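Local coordinates for periplasmic binding protein/LacI transcriptional regulator (Burkholderia graminis C4D1M, PDB 5HQJ) that probably serves as the sugar-binding component of an ABC transporter and holds alpha-D-arabinopyranose in the cleft between its two lobes, at residues S71-I76 against S91-K96; G109-T114 against V281-G286; D116-K121 against S125-T130. All blocks are in the same frame, centred on the assembly; numbering follows the deposited sequence.

All three contacts belong to the lobe built round the parallel sheet. Following the chain, contact 1 closes first: helix 71-82 runs into strand 87-90, and the loop behind that strand comes back against the first turn of the helix. Contact 2 then opens at strand 111-115 and closes only at the end of helix 269-284, after the chain has passed through the other lobe. Nested inside this long loop, contact 3 is a short local closure between 116-121 and 125-130. Contacts 2 and 3 lie on neighbouring strands, joined by the backbone bond between Val112 and Ser125. Contacts 1 and 3 meet beside the sugar, where 91-96 and 116-121 adjoin each other.

Contact 1: S71-I76 against S91-K96; sequences STQVQI and SVNEPK
Gln73 and Val92 bring the two backbones nearest, with their CA atoms 8.1 Å apart. Residues 71-76 form the first turns of helix 71-82, whereas 91-96 is irregular chain running from strand 87-90 toward helix 99-106. One long side chain crosses the gap. Gln73 turns its CG to the side of its own backbone N, opposite the carbonyl carbon (chi1 -85°), and continues extended at chi2, which carries the terminal amide to the loop. There NE2 donates to Ser91 O at 2.9 Å, with an angle of 161° at the hydrogen. The oxygen lies close to the plane of the glutamine amide, while NE2 itself is tilted 26° from the plane of the Ser91 carbonyl. A weak second bond, to Pro35 O, helps fix the rotation of the amide. Helix 71-82 is the crossover of a beta-alpha-beta unit that leads from strand 59-62 past strand 30-34 to strand 87-90, and Gln73 packs on Ile34 while it grips the chain just beyond the last of these strands. Its other amide atom, OE1, faces the backbone: it is 3.6 Å from Asn93 N and 3.8 Å from Val92 CA. Val92 adds its CG1 at 4.2 Å from that same OE1. Asn93 comes near with ND2 4.2 Å from Gln73 NE2, but its ND2 hydrogen bond goes to Lys36 O. The hydroxyl of Ser91 is engaged elsewhere: OG hydrogen-bonds OD2 of the sugar-binding Asp116, in the second shell of the ligand.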
loop_
_atom_site.group_PDB
_atom_site.type_symbol
_atom_site.label_atom_id
_atom_site.label_comp_id
_atom_site.label_asym_id
_atom_site.label_seq_id
_atom_site.Cartn_x
_atom_site.Cartn_y
_atom_site.Cartn_z
ATOM N N SER A 71 8.846 -7.062 15.214
ATOM C CA SER A 71 10.134 -7.567 15.661
ATOM C C SER A 71 10.970 -8.019 14.469
ATOM O O SER A 71 12.196 -7.915 14.480
ATOM C CB SER A 71 9.951 -8.737 16.633
ATOM O OG SER A 71 8.606 -8.807 17.076
ATOM N N THR A 72 10.306 -8.536 13.440
ATOM C CA THR A 72 11.007 -9.071 12.286
ATOM C C THR A 72 11.776 -7.973 11.536
ATOM O O THR A 72 12.878 -8.210 11.034
ATOM C CB THR A 72 10.049 -9.734 11.297
ATOM O OG1 THR A 72 9.140 -10.611 11.986
ATOM C CG2 THR A 72 10.859 -10.507 10.255
ATOM N N GLN A 73 11.197 -6.778 11.471
ATOM C CA GLN A 73 11.853 -5.670 10.770
ATOM C C GLN A 73 12.909 -4.991 11.642
ATOM O O GLN A 73 13.857 -4.422 11.124
ATOM C CB GLN A 73 10.822 -4.636 10.282
ATOM C CG GLN A 73 10.164 -4.965 8.916
ATOM C CD GLN A 73 9.194 -3.877 8.454
ATOM O OE1 GLN A 73 8.650 -3.141 9.260
ATOM N NE2 GLN A 73 8.994 -3.769 7.144
ATOM N N VAL A 74 12.781 -5.073 12.966
ATOM C CA VAL A 74 13.844 -4.555 13.828
ATOM C C VAL A 74 15.124 -5.379 13.621
ATOM O O VAL A 74 16.208 -4.823 13.465
ATOM C CB VAL A 74 13.433 -4.554 15.333
ATOM C CG1 VAL A 74 14.559 -4.017 16.212
ATOM C CG2 VAL A 74 12.189 -3.711 15.531
ATOM N N GLN A 75 14.996 -6.704 13.597
ATOM C CA GLN A 75 16.159 -7.562 13.409
ATOM C C GLN A 75 16.888 -7.208 12.120
ATOM O O GLN A 75 18.122 -7.139 12.102
ATOM C CB GLN A 75 15.756 -9.043 13.400
ATOM C CG GLN A 75 15.561 -9.623 14.788
ATOM C CD GLN A 75 16.817 -9.518 15.638
ATOM O OE1 GLN A 75 17.899 -9.937 15.219
ATOM N NE2 GLN A 75 16.686 -8.924 16.828
ATOM N N ILE A 76 16.133 -6.941 11.056
ATOM C CA ILE A 76 16.743 -6.613 9.764
ATOM C C ILE A 76 17.561 -5.328 9.829
ATOM O O ILE A 76 18.657 -5.250 9.271
ATOM C CB ILE A 76 15.691 -6.473 8.657
ATOM C CG1 ILE A 76 15.084 -7.840 8.343
ATOM C CG2 ILE A 76 16.334 -5.894 7.392
ATOM C CD1 ILE A 76 13.905 -7.798 7.380
ATOM N N SER A 91 9.246 0.176 4.036
ATOM C CA SER A 91 7.799 0.233 4.228
ATOM C C SER A 91 7.424 -0.485 5.543
ATOM O O SER A 91 7.680 -1.690 5.696
ATOM C CB SER A 91 7.092 -0.425 3.045
ATOM O OG SER A 91 5.700 -0.396 3.230
ATOM N N VAL A 92 6.809 0.245 6.475
ATOM C CA VAL A 92 6.618 -0.224 7.860
ATOM C C VAL A 92 5.266 -0.883 8.122
ATOM O O VAL A 92 4.215 -0.327 7.833
ATOM C CB VAL A 92 6.773 0.955 8.830
ATOM C CG1 VAL A 92 6.687 0.494 10.254
ATOM C CG2 VAL A 92 8.100 1.637 8.585
ATOM N N ASN A 93 5.302 -2.080 8.700
ATOM C CA ASN A 93 4.063 -2.776 9.006
ATOM C C ASN A 93 3.318 -2.154 10.183
ATOM O O ASN A 93 2.102 -1.983 10.134
ATOM C CB ASN A 93 4.335 -4.252 9.280
ATOM C CG ASN A 93 4.286 -5.105 8.006
ATOM O OD1 ASN A 93 3.279 -5.127 7.279
ATOM N ND2 ASN A 93 5.346 -5.808 7.758
ATOM N N GLU A 94 4.072 -1.791 11.209
ATOM C CA GLU A 94 3.514 -1.163 12.407
ATOM C C GLU A 94 4.518 -0.111 12.947
ATOM O O GLU A 94 5.653 -0.446 13.283
ATOM C CB GLU A 94 3.180 -2.241 13.444
ATOM C CG GLU A 94 2.224 -1.789 14.563
ATOM C CD GLU A 94 2.897 -0.831 15.507
ATOM O OE1 GLU A 94 2.266 0.186 15.863
ATOM O OE2 GLU A 94 4.066 -1.102 15.864
ATOM N N PRO A 95 4.097 1.170 13.008
ATOM C CA PRO A 95 5.034 2.296 13.131
ATOM C C PRO A 95 5.777 2.366 14.458
ATOM O O PRO A 95 6.956 2.723 14.470
ATOM C CB PRO A 95 4.131 3.533 12.965
ATOM C CG PRO A 95 2.796 3.081 13.313
ATOM C CD PRO A 95 2.706 1.638 12.917
ATOM N N LYS A 96 5.103 2.037 15.557
ATOM C CA LYS A 96 5.719 2.210 16.861
ATOM C C LYS A 96 6.837 1.184 17.004
ATOM O O LYS A 96 7.907 1.515 17.495
ATOM C CB LYS A 96 4.692 2.083 18.010
ATOM C CG LYS A 96 3.601 3.190 18.048
ATOM C CD LYS A 96 2.418 2.842 17.125
ATOM C CE LYS A 96 1.352 3.938 17.025
ATOM N NZ LYS A 96 0.313 3.588 16.002
#

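Contact 2: G109-T114 against V281-G286; sequences GIKVLT and VAQIQG
Lys111 and Gln283 bury most of the surface here, strand residue against the last turn of a helix, and no hydrogen bond passes between the two segments. The lysine chain bends at chi2 (-61°), which lays its methylenes over the helix end: CG rests 3.8 Å from Ile284 CG1, and CE comes within 3.6 Å of Gln283 O. NZ stands 4.7 Å from Gln283 O, beyond hydrogen-bonding distance, although its charge may still interact favourably with the carbonyl end of the helix. Gln283 reaches back from the helix with an extended chain that crosses the lysine at a slant. Its OE1 lies 3.7 Å from Lys111 CB, a contact with carbon. NE2 passes 4.3 Å from Leu113 CD2 and finds its polar partners outside the segments, in Glu288 OE2, just past the helix, and Ser125 OG, in the loop before strand 127-129. Ile284, the third contributor, offers only the CG1 branch to the lysine. Just after it the helix ends in a Schellman motif, with Gly286 at positive phi and its N bonded to Gln283 O at 3.1 Å, so the carbonyl beside Lys111 CE already has a backbone donor. Leu113 is two residues further along the strand and likewise points toward the helix, where it also packs on Ala276, His279 and Leu280. Val112, between them, points away and meets Met102 and Ala105 of helix 99-106. Strand 111-115, flanked in the parallel sheet by strands 87-90 and 127-129, is thus covered by helix 269-284 on one face and helix 99-106 on the other.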
loop_
_atom_site.group_PDB
_atom_site.type_symbol
_atom_site.label_atom_id
_atom_site.label_comp_id
_atom_site.label_asym_id
_atom_site.label_seq_id
_atom_site.Cartn_x
_atom_site.Cartn_y
_atom_site.Cartn_z
ATOM N N GLY A 109 25.126 7.144 11.459
ATOM C CA GLY A 109 25.320 7.781 10.168
ATOM C C GLY A 109 24.484 7.234 9.016
ATOM O O GLY A 109 24.567 7.765 7.916
ATOM N N ILE A 110 23.694 6.187 9.255
ATOM C CA ILE A 110 22.887 5.568 8.189
ATOM C C ILE A 110 21.733 6.487 7.858
ATOM O O ILE A 110 21.048 6.995 8.768
ATOM C CB ILE A 110 22.338 4.169 8.593
ATOM C CG1 ILE A 110 23.499 3.240 8.951
ATOM C CG2 ILE A 110 21.495 3.543 7.464
ATOM C CD1 ILE A 110 23.096 1.853 9.387
ATOM N N LYS A 111 21.523 6.710 6.563
ATOM C CA LYS A 111 20.392 7.517 6.116
ATOM C C LYS A 111 19.174 6.632 6.053
ATOM O O LYS A 111 19.248 5.505 5.553
ATOM C CB LYS A 111 20.661 8.139 4.759
ATOM C CG LYS A 111 21.991 8.831 4.663
ATOM C CD LYS A 111 22.083 9.977 5.658
ATOM C CE LYS A 111 23.465 10.581 5.686
ATOM N NZ LYS A 111 23.786 11.112 7.035
ATOM N N VAL A 112 18.062 7.135 6.578
ATOM C CA VAL A 112 16.873 6.323 6.704
ATOM C C VAL A 112 15.671 7.098 6.196
ATOM O O VAL A 112 15.464 8.246 6.571
ATOM C CB VAL A 112 16.649 5.885 8.162
ATOM C CG1 VAL A 112 15.378 5.077 8.288
ATOM C CG2 VAL A 112 17.848 5.064 8.654
ATOM N N LEU A 113 14.883 6.449 5.351
ATOM C CA LEU A 113 13.618 7.010 4.946
ATOM C C LEU A 113 12.571 5.920 4.814
ATOM O O LEU A 113 12.883 4.712 4.798
ATOM C CB LEU A 113 13.774 7.781 3.629
ATOM C CG LEU A 113 14.146 7.041 2.331
ATOM C CD1 LEU A 113 12.947 6.329 1.691
ATOM C CD2 LEU A 113 14.765 8.011 1.302
ATOM N N THR A 114 11.318 6.345 4.734
ATOM C CA THR A 114 10.219 5.404 4.527
ATOM C C THR A 114 9.561 5.607 3.181
ATOM O O THR A 114 9.712 6.676 2.575
ATOM C CB THR A 114 9.179 5.534 5.639
ATOM O OG1 THR A 114 8.713 6.890 5.721
ATOM C CG2 THR A 114 9.810 5.134 6.958
ATOM N N VAL A 281 20.601 7.824 -2.026
ATOM C CA VAL A 281 21.919 8.112 -2.568
ATOM C C VAL A 281 22.271 9.588 -2.390
ATOM O O VAL A 281 23.396 9.934 -2.023
ATOM C CB VAL A 281 22.026 7.744 -4.067
ATOM C CG1 VAL A 281 23.350 8.248 -4.632
ATOM C CG2 VAL A 281 21.901 6.245 -4.259
ATOM N N ALA A 282 21.313 10.466 -2.653
ATOM C CA ALA A 282 21.565 11.891 -2.525
ATOM C C ALA A 282 21.860 12.291 -1.076
ATOM O O ALA A 282 22.666 13.191 -0.830
ATOM C CB ALA A 282 20.394 12.668 -3.046
ATOM N N GLN A 283 21.202 11.635 -0.126
ATOM C CA GLN A 283 21.418 11.929 1.285
ATOM C C GLN A 283 22.772 11.387 1.727
ATOM O O GLN A 283 23.518 12.069 2.420
ATOM C CB GLN A 283 20.297 11.344 2.139
ATOM C CG GLN A 283 18.938 12.090 1.975
ATOM C CD GLN A 283 17.791 11.367 2.674
ATOM O OE1 GLN A 283 18.020 10.449 3.460
ATOM N NE2 GLN A 283 16.553 11.766 2.378
ATOM N N ILE A 284 23.075 10.163 1.300
ATOM C CA ILE A 284 24.360 9.537 1.572
ATOM C C ILE A 284 25.499 10.404 1.050
ATOM O O ILE A 284 26.510 10.592 1.727
ATOM C CB ILE A 284 24.440 8.137 0.930
ATOM C CG1 ILE A 284 23.487 7.179 1.645
ATOM C CG2 ILE A 284 25.870 7.597 0.979
ATOM C CD1 ILE A 284 23.192 5.921 0.900
ATOM N N GLN A 285 25.330 10.938 -0.154
ATOM C CA GLN A 285 26.384 11.723 -0.773
ATOM C C GLN A 285 26.313 13.218 -0.414
ATOM O O GLN A 285 26.999 14.042 -1.018
ATOM C CB GLN A 285 26.345 11.524 -2.288
ATOM C CG GLN A 285 27.282 10.428 -2.757
ATOM C CD GLN A 285 27.335 10.290 -4.265
ATOM O OE1 GLN A 285 26.502 10.844 -4.985
ATOM N NE2 GLN A 285 28.326 9.548 -4.752
ATOM N N GLY A 286 25.497 13.557 0.581
ATOM C CA GLY A 286 25.499 14.891 1.165
ATOM C C GLY A 286 24.997 16.046 0.309
ATOM O O GLY A 286 25.433 17.182 0.498
#

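Contact 3: D116-K121 against S125-T130; sequences DSDSPK and SMYIGT. With 64K (alpha-D-arabinopyranose), chain B.
The ring of Tyr127 meets the backbone of Asp116 with its edge: Asp116 C lies in the ring plane, 3.8 Å from CE1, and Thr130 O lies at the edge as well. Over one face sits Gly129 N, 3.6 Å above the plane and displaced toward the rim. Asp118 approaches obliquely, its CB 3.5 Å from Tyr127 CD1 and its carboxylate turned only 20° from the ring plane. Tyr127 carries its ring along its own strand, CG lying opposite the backbone N (chi1 164°), and OH donates to Thr130 O at 2.7 Å, on a lone pair in the carbonyl plane. That bond holds the phenol back on its own segment, with its edge turned to the loop. The carboxylate of Asp118 is held from elsewhere, by Thr114 OG1 and by a salt bridge to Arg124. In the fold, 116-121 is the loop leaving strand 111-115 at the edge of the ligand cleft, and strand 127-129 returns parallel to that strand as its neighbour in the sheet, with no helix in the connection. One backbone bond extends the pairing into the loop: Asp116 N donates to Ile128 O at 2.9 Å. A water hydrogen-bonded to Asp116 O and to Thr130 N, the latter 3.1 Å from the water oxygen, bridges the two segments nearer the cleft. With its backbone fixed this way, the CB of Asp116 points away from the strand, and its carboxylate reaches the pocket, where it takes two neighbouring hydroxyls of the arabinose. OD1 accepts from sugar O2 at 2.6 Å, and OD2 accepts from the anomeric O1, also at 2.6 Å, while Asn164, Arg168, Gln219, Asp247 and Gln267 hydrogen-bond to the same sugar.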
loop_
_atom_site.group_PDB
_atom_site.type_symbol
_atom_site.label_atom_id
_atom_site.label_comp_id
_atom_site.label_asym_id
_atom_site.label_seq_id
_atom_site.Cartn_x
_atom_site.Cartn_y
_atom_site.Cartn_z
ATOM N N ASP A 116 5.756 4.090 1.010
ATOM C CA ASP A 116 4.501 3.343 1.004
ATOM C C ASP A 116 3.724 3.408 2.312
ATOM O O ASP A 116 2.560 3.801 2.308
ATOM C CB ASP A 116 4.778 1.874 0.630
ATOM C CG ASP A 116 3.552 1.026 0.727
ATOM O OD1 ASP A 116 2.511 1.389 0.129
ATOM O OD2 ASP A 116 3.636 0.022 1.437
ATOM N N SER A 117 4.369 2.969 3.398
ATOM C CA SER A 117 3.768 2.980 4.737
ATOM C C SER A 117 4.758 3.556 5.756
ATOM O O SER A 117 5.828 3.004 6.048
ATOM C CB SER A 117 3.303 1.588 5.177
ATOM O OG SER A 117 2.213 1.730 6.116
ATOM N N ASP A 118 4.372 4.712 6.282
ATOM C CA ASP A 118 5.249 5.526 7.125
ATOM C C ASP A 118 5.321 5.082 8.595
ATOM O O ASP A 118 4.441 4.367 9.086
ATOM C CB ASP A 118 4.782 6.991 7.071
ATOM C CG ASP A 118 5.861 7.969 7.514
ATOM O OD1 ASP A 118 7.004 7.545 7.737
ATOM O OD2 ASP A 118 5.563 9.180 7.634
ATOM N N SER A 119 6.427 5.461 9.238
ATOM C CA SER A 119 6.558 5.510 10.705
ATOM C C SER A 119 7.007 6.922 11.105
ATOM O O SER A 119 8.202 7.201 11.158
ATOM C CB SER A 119 7.565 4.479 11.232
ATOM O OG SER A 119 7.807 4.670 12.627
ATOM N N PRO A 120 6.048 7.828 11.354
ATOM C CA PRO A 120 6.357 9.261 11.485
ATOM C C PRO A 120 7.283 9.668 12.636
ATOM O O PRO A 120 7.875 10.744 12.538
ATOM C CB PRO A 120 4.976 9.899 11.686
ATOM C CG PRO A 120 4.046 8.777 11.998
ATOM C CD PRO A 120 4.600 7.591 11.296
ATOM N N LYS A 121 7.420 8.846 13.672
ATOM C CA LYS A 121 8.226 9.219 14.833
ATOM C C LYS A 121 9.570 8.478 14.912
ATOM O O LYS A 121 10.271 8.550 15.923
ATOM C CB LYS A 121 7.423 8.971 16.112
ATOM C CG LYS A 121 6.127 9.769 16.193
ATOM C CD LYS A 121 6.408 11.249 16.366
ATOM C CE LYS A 121 5.160 12.013 16.789
ATOM N NZ LYS A 121 4.216 12.231 15.661
ATOM N N SER A 125 14.131 10.545 7.517
ATOM C CA SER A 125 14.366 11.817 6.835
ATOM C C SER A 125 13.117 12.295 6.123
ATOM O O SER A 125 12.835 13.484 6.047
ATOM C CB SER A 125 15.515 11.688 5.828
ATOM O OG SER A 125 15.224 10.772 4.776
HETATM N N MSE A 126 12.374 11.346 5.581
HETATM C CA MSE A 126 11.276 11.677 4.705
HETATM C C MSE A 126 10.462 10.433 4.377
HETATM O O MSE A 126 10.943 9.310 4.536
HETATM C CB MSE A 126 11.792 12.319 3.417
HETATM C CG MSE A 126 12.612 11.395 2.572
HETATM SE SE MSE A 126 13.414 12.246 1.000
HETATM C CE MSE A 126 11.859 12.194 -0.187
ATOM N N TYR A 127 9.227 10.681 3.944
ATOM C CA TYR A 127 8.283 9.680 3.460
ATOM C C TYR A 127 7.966 9.875 1.991
ATOM O O TYR A 127 7.605 10.983 1.553
ATOM C CB TYR A 127 6.994 9.745 4.291
ATOM C CG TYR A 127 5.796 9.026 3.670
ATOM C CD1 TYR A 127 5.677 7.653 3.734
ATOM C CD2 TYR A 127 4.784 9.732 3.037
ATOM C CE1 TYR A 127 4.590 7.015 3.170
ATOM C CE2 TYR A 127 3.711 9.098 2.468
ATOM C CZ TYR A 127 3.611 7.730 2.547
ATOM O OH TYR A 127 2.526 7.084 1.993
ATOM N N ILE A 128 8.105 8.795 1.244
ATOM C CA ILE A 128 7.719 8.750 -0.138
ATOM C C ILE A 128 6.525 7.823 -0.327
ATOM O O ILE A 128 6.642 6.603 -0.185
ATOM C CB ILE A 128 8.878 8.243 -1.011
ATOM C CG1 ILE A 128 10.108 9.135 -0.795
ATOM C CG2 ILE A 128 8.474 8.148 -2.484
ATOM C CD1 ILE A 128 11.380 8.545 -1.376
ATOM N N GLY A 129 5.380 8.368 -0.692
ATOM C CA GLY A 129 4.251 7.498 -0.918
ATOM C C GLY A 129 2.949 8.202 -1.218
ATOM O O GLY A 129 2.901 9.407 -1.504
ATOM N N THR A 130 1.885 7.413 -1.172
ATOM C CA THR A 130 0.532 7.889 -1.403
ATOM C C THR A 130 0.076 8.757 -0.242
ATOM O O THR A 130 0.506 8.578 0.903
ATOM C CB THR A 130 -0.416 6.679 -1.578
ATOM O OG1 THR A 130 0.086 5.937 -2.676
ATOM C CG2 THR A 130 -1.818 7.097 -1.834
HETATM O O2 64K B . 0.126 0.333 -0.120
HETATM C C2 64K B . -0.243 -1.011 0.340
HETATM C C3 64K B . -0.797 -1.749 -0.837
HETATM O O3 64K B . -2.099 -1.273 -1.097
HETATM C C4 64K B . -0.938 -3.242 -0.563
HETATM O O4 64K B . -1.961 -3.517 0.412
HETATM C C5 64K B . 0.321 -3.772 -0.044
HETATM O O5 64K B . 0.618 -3.121 1.216
HETATM C C1 64K B . 0.972 -1.715 0.876
HETATM O O1 64K B . 1.375 -1.079 2.027
HETATM O O HOH W 1 1.417 4.622 0.064
#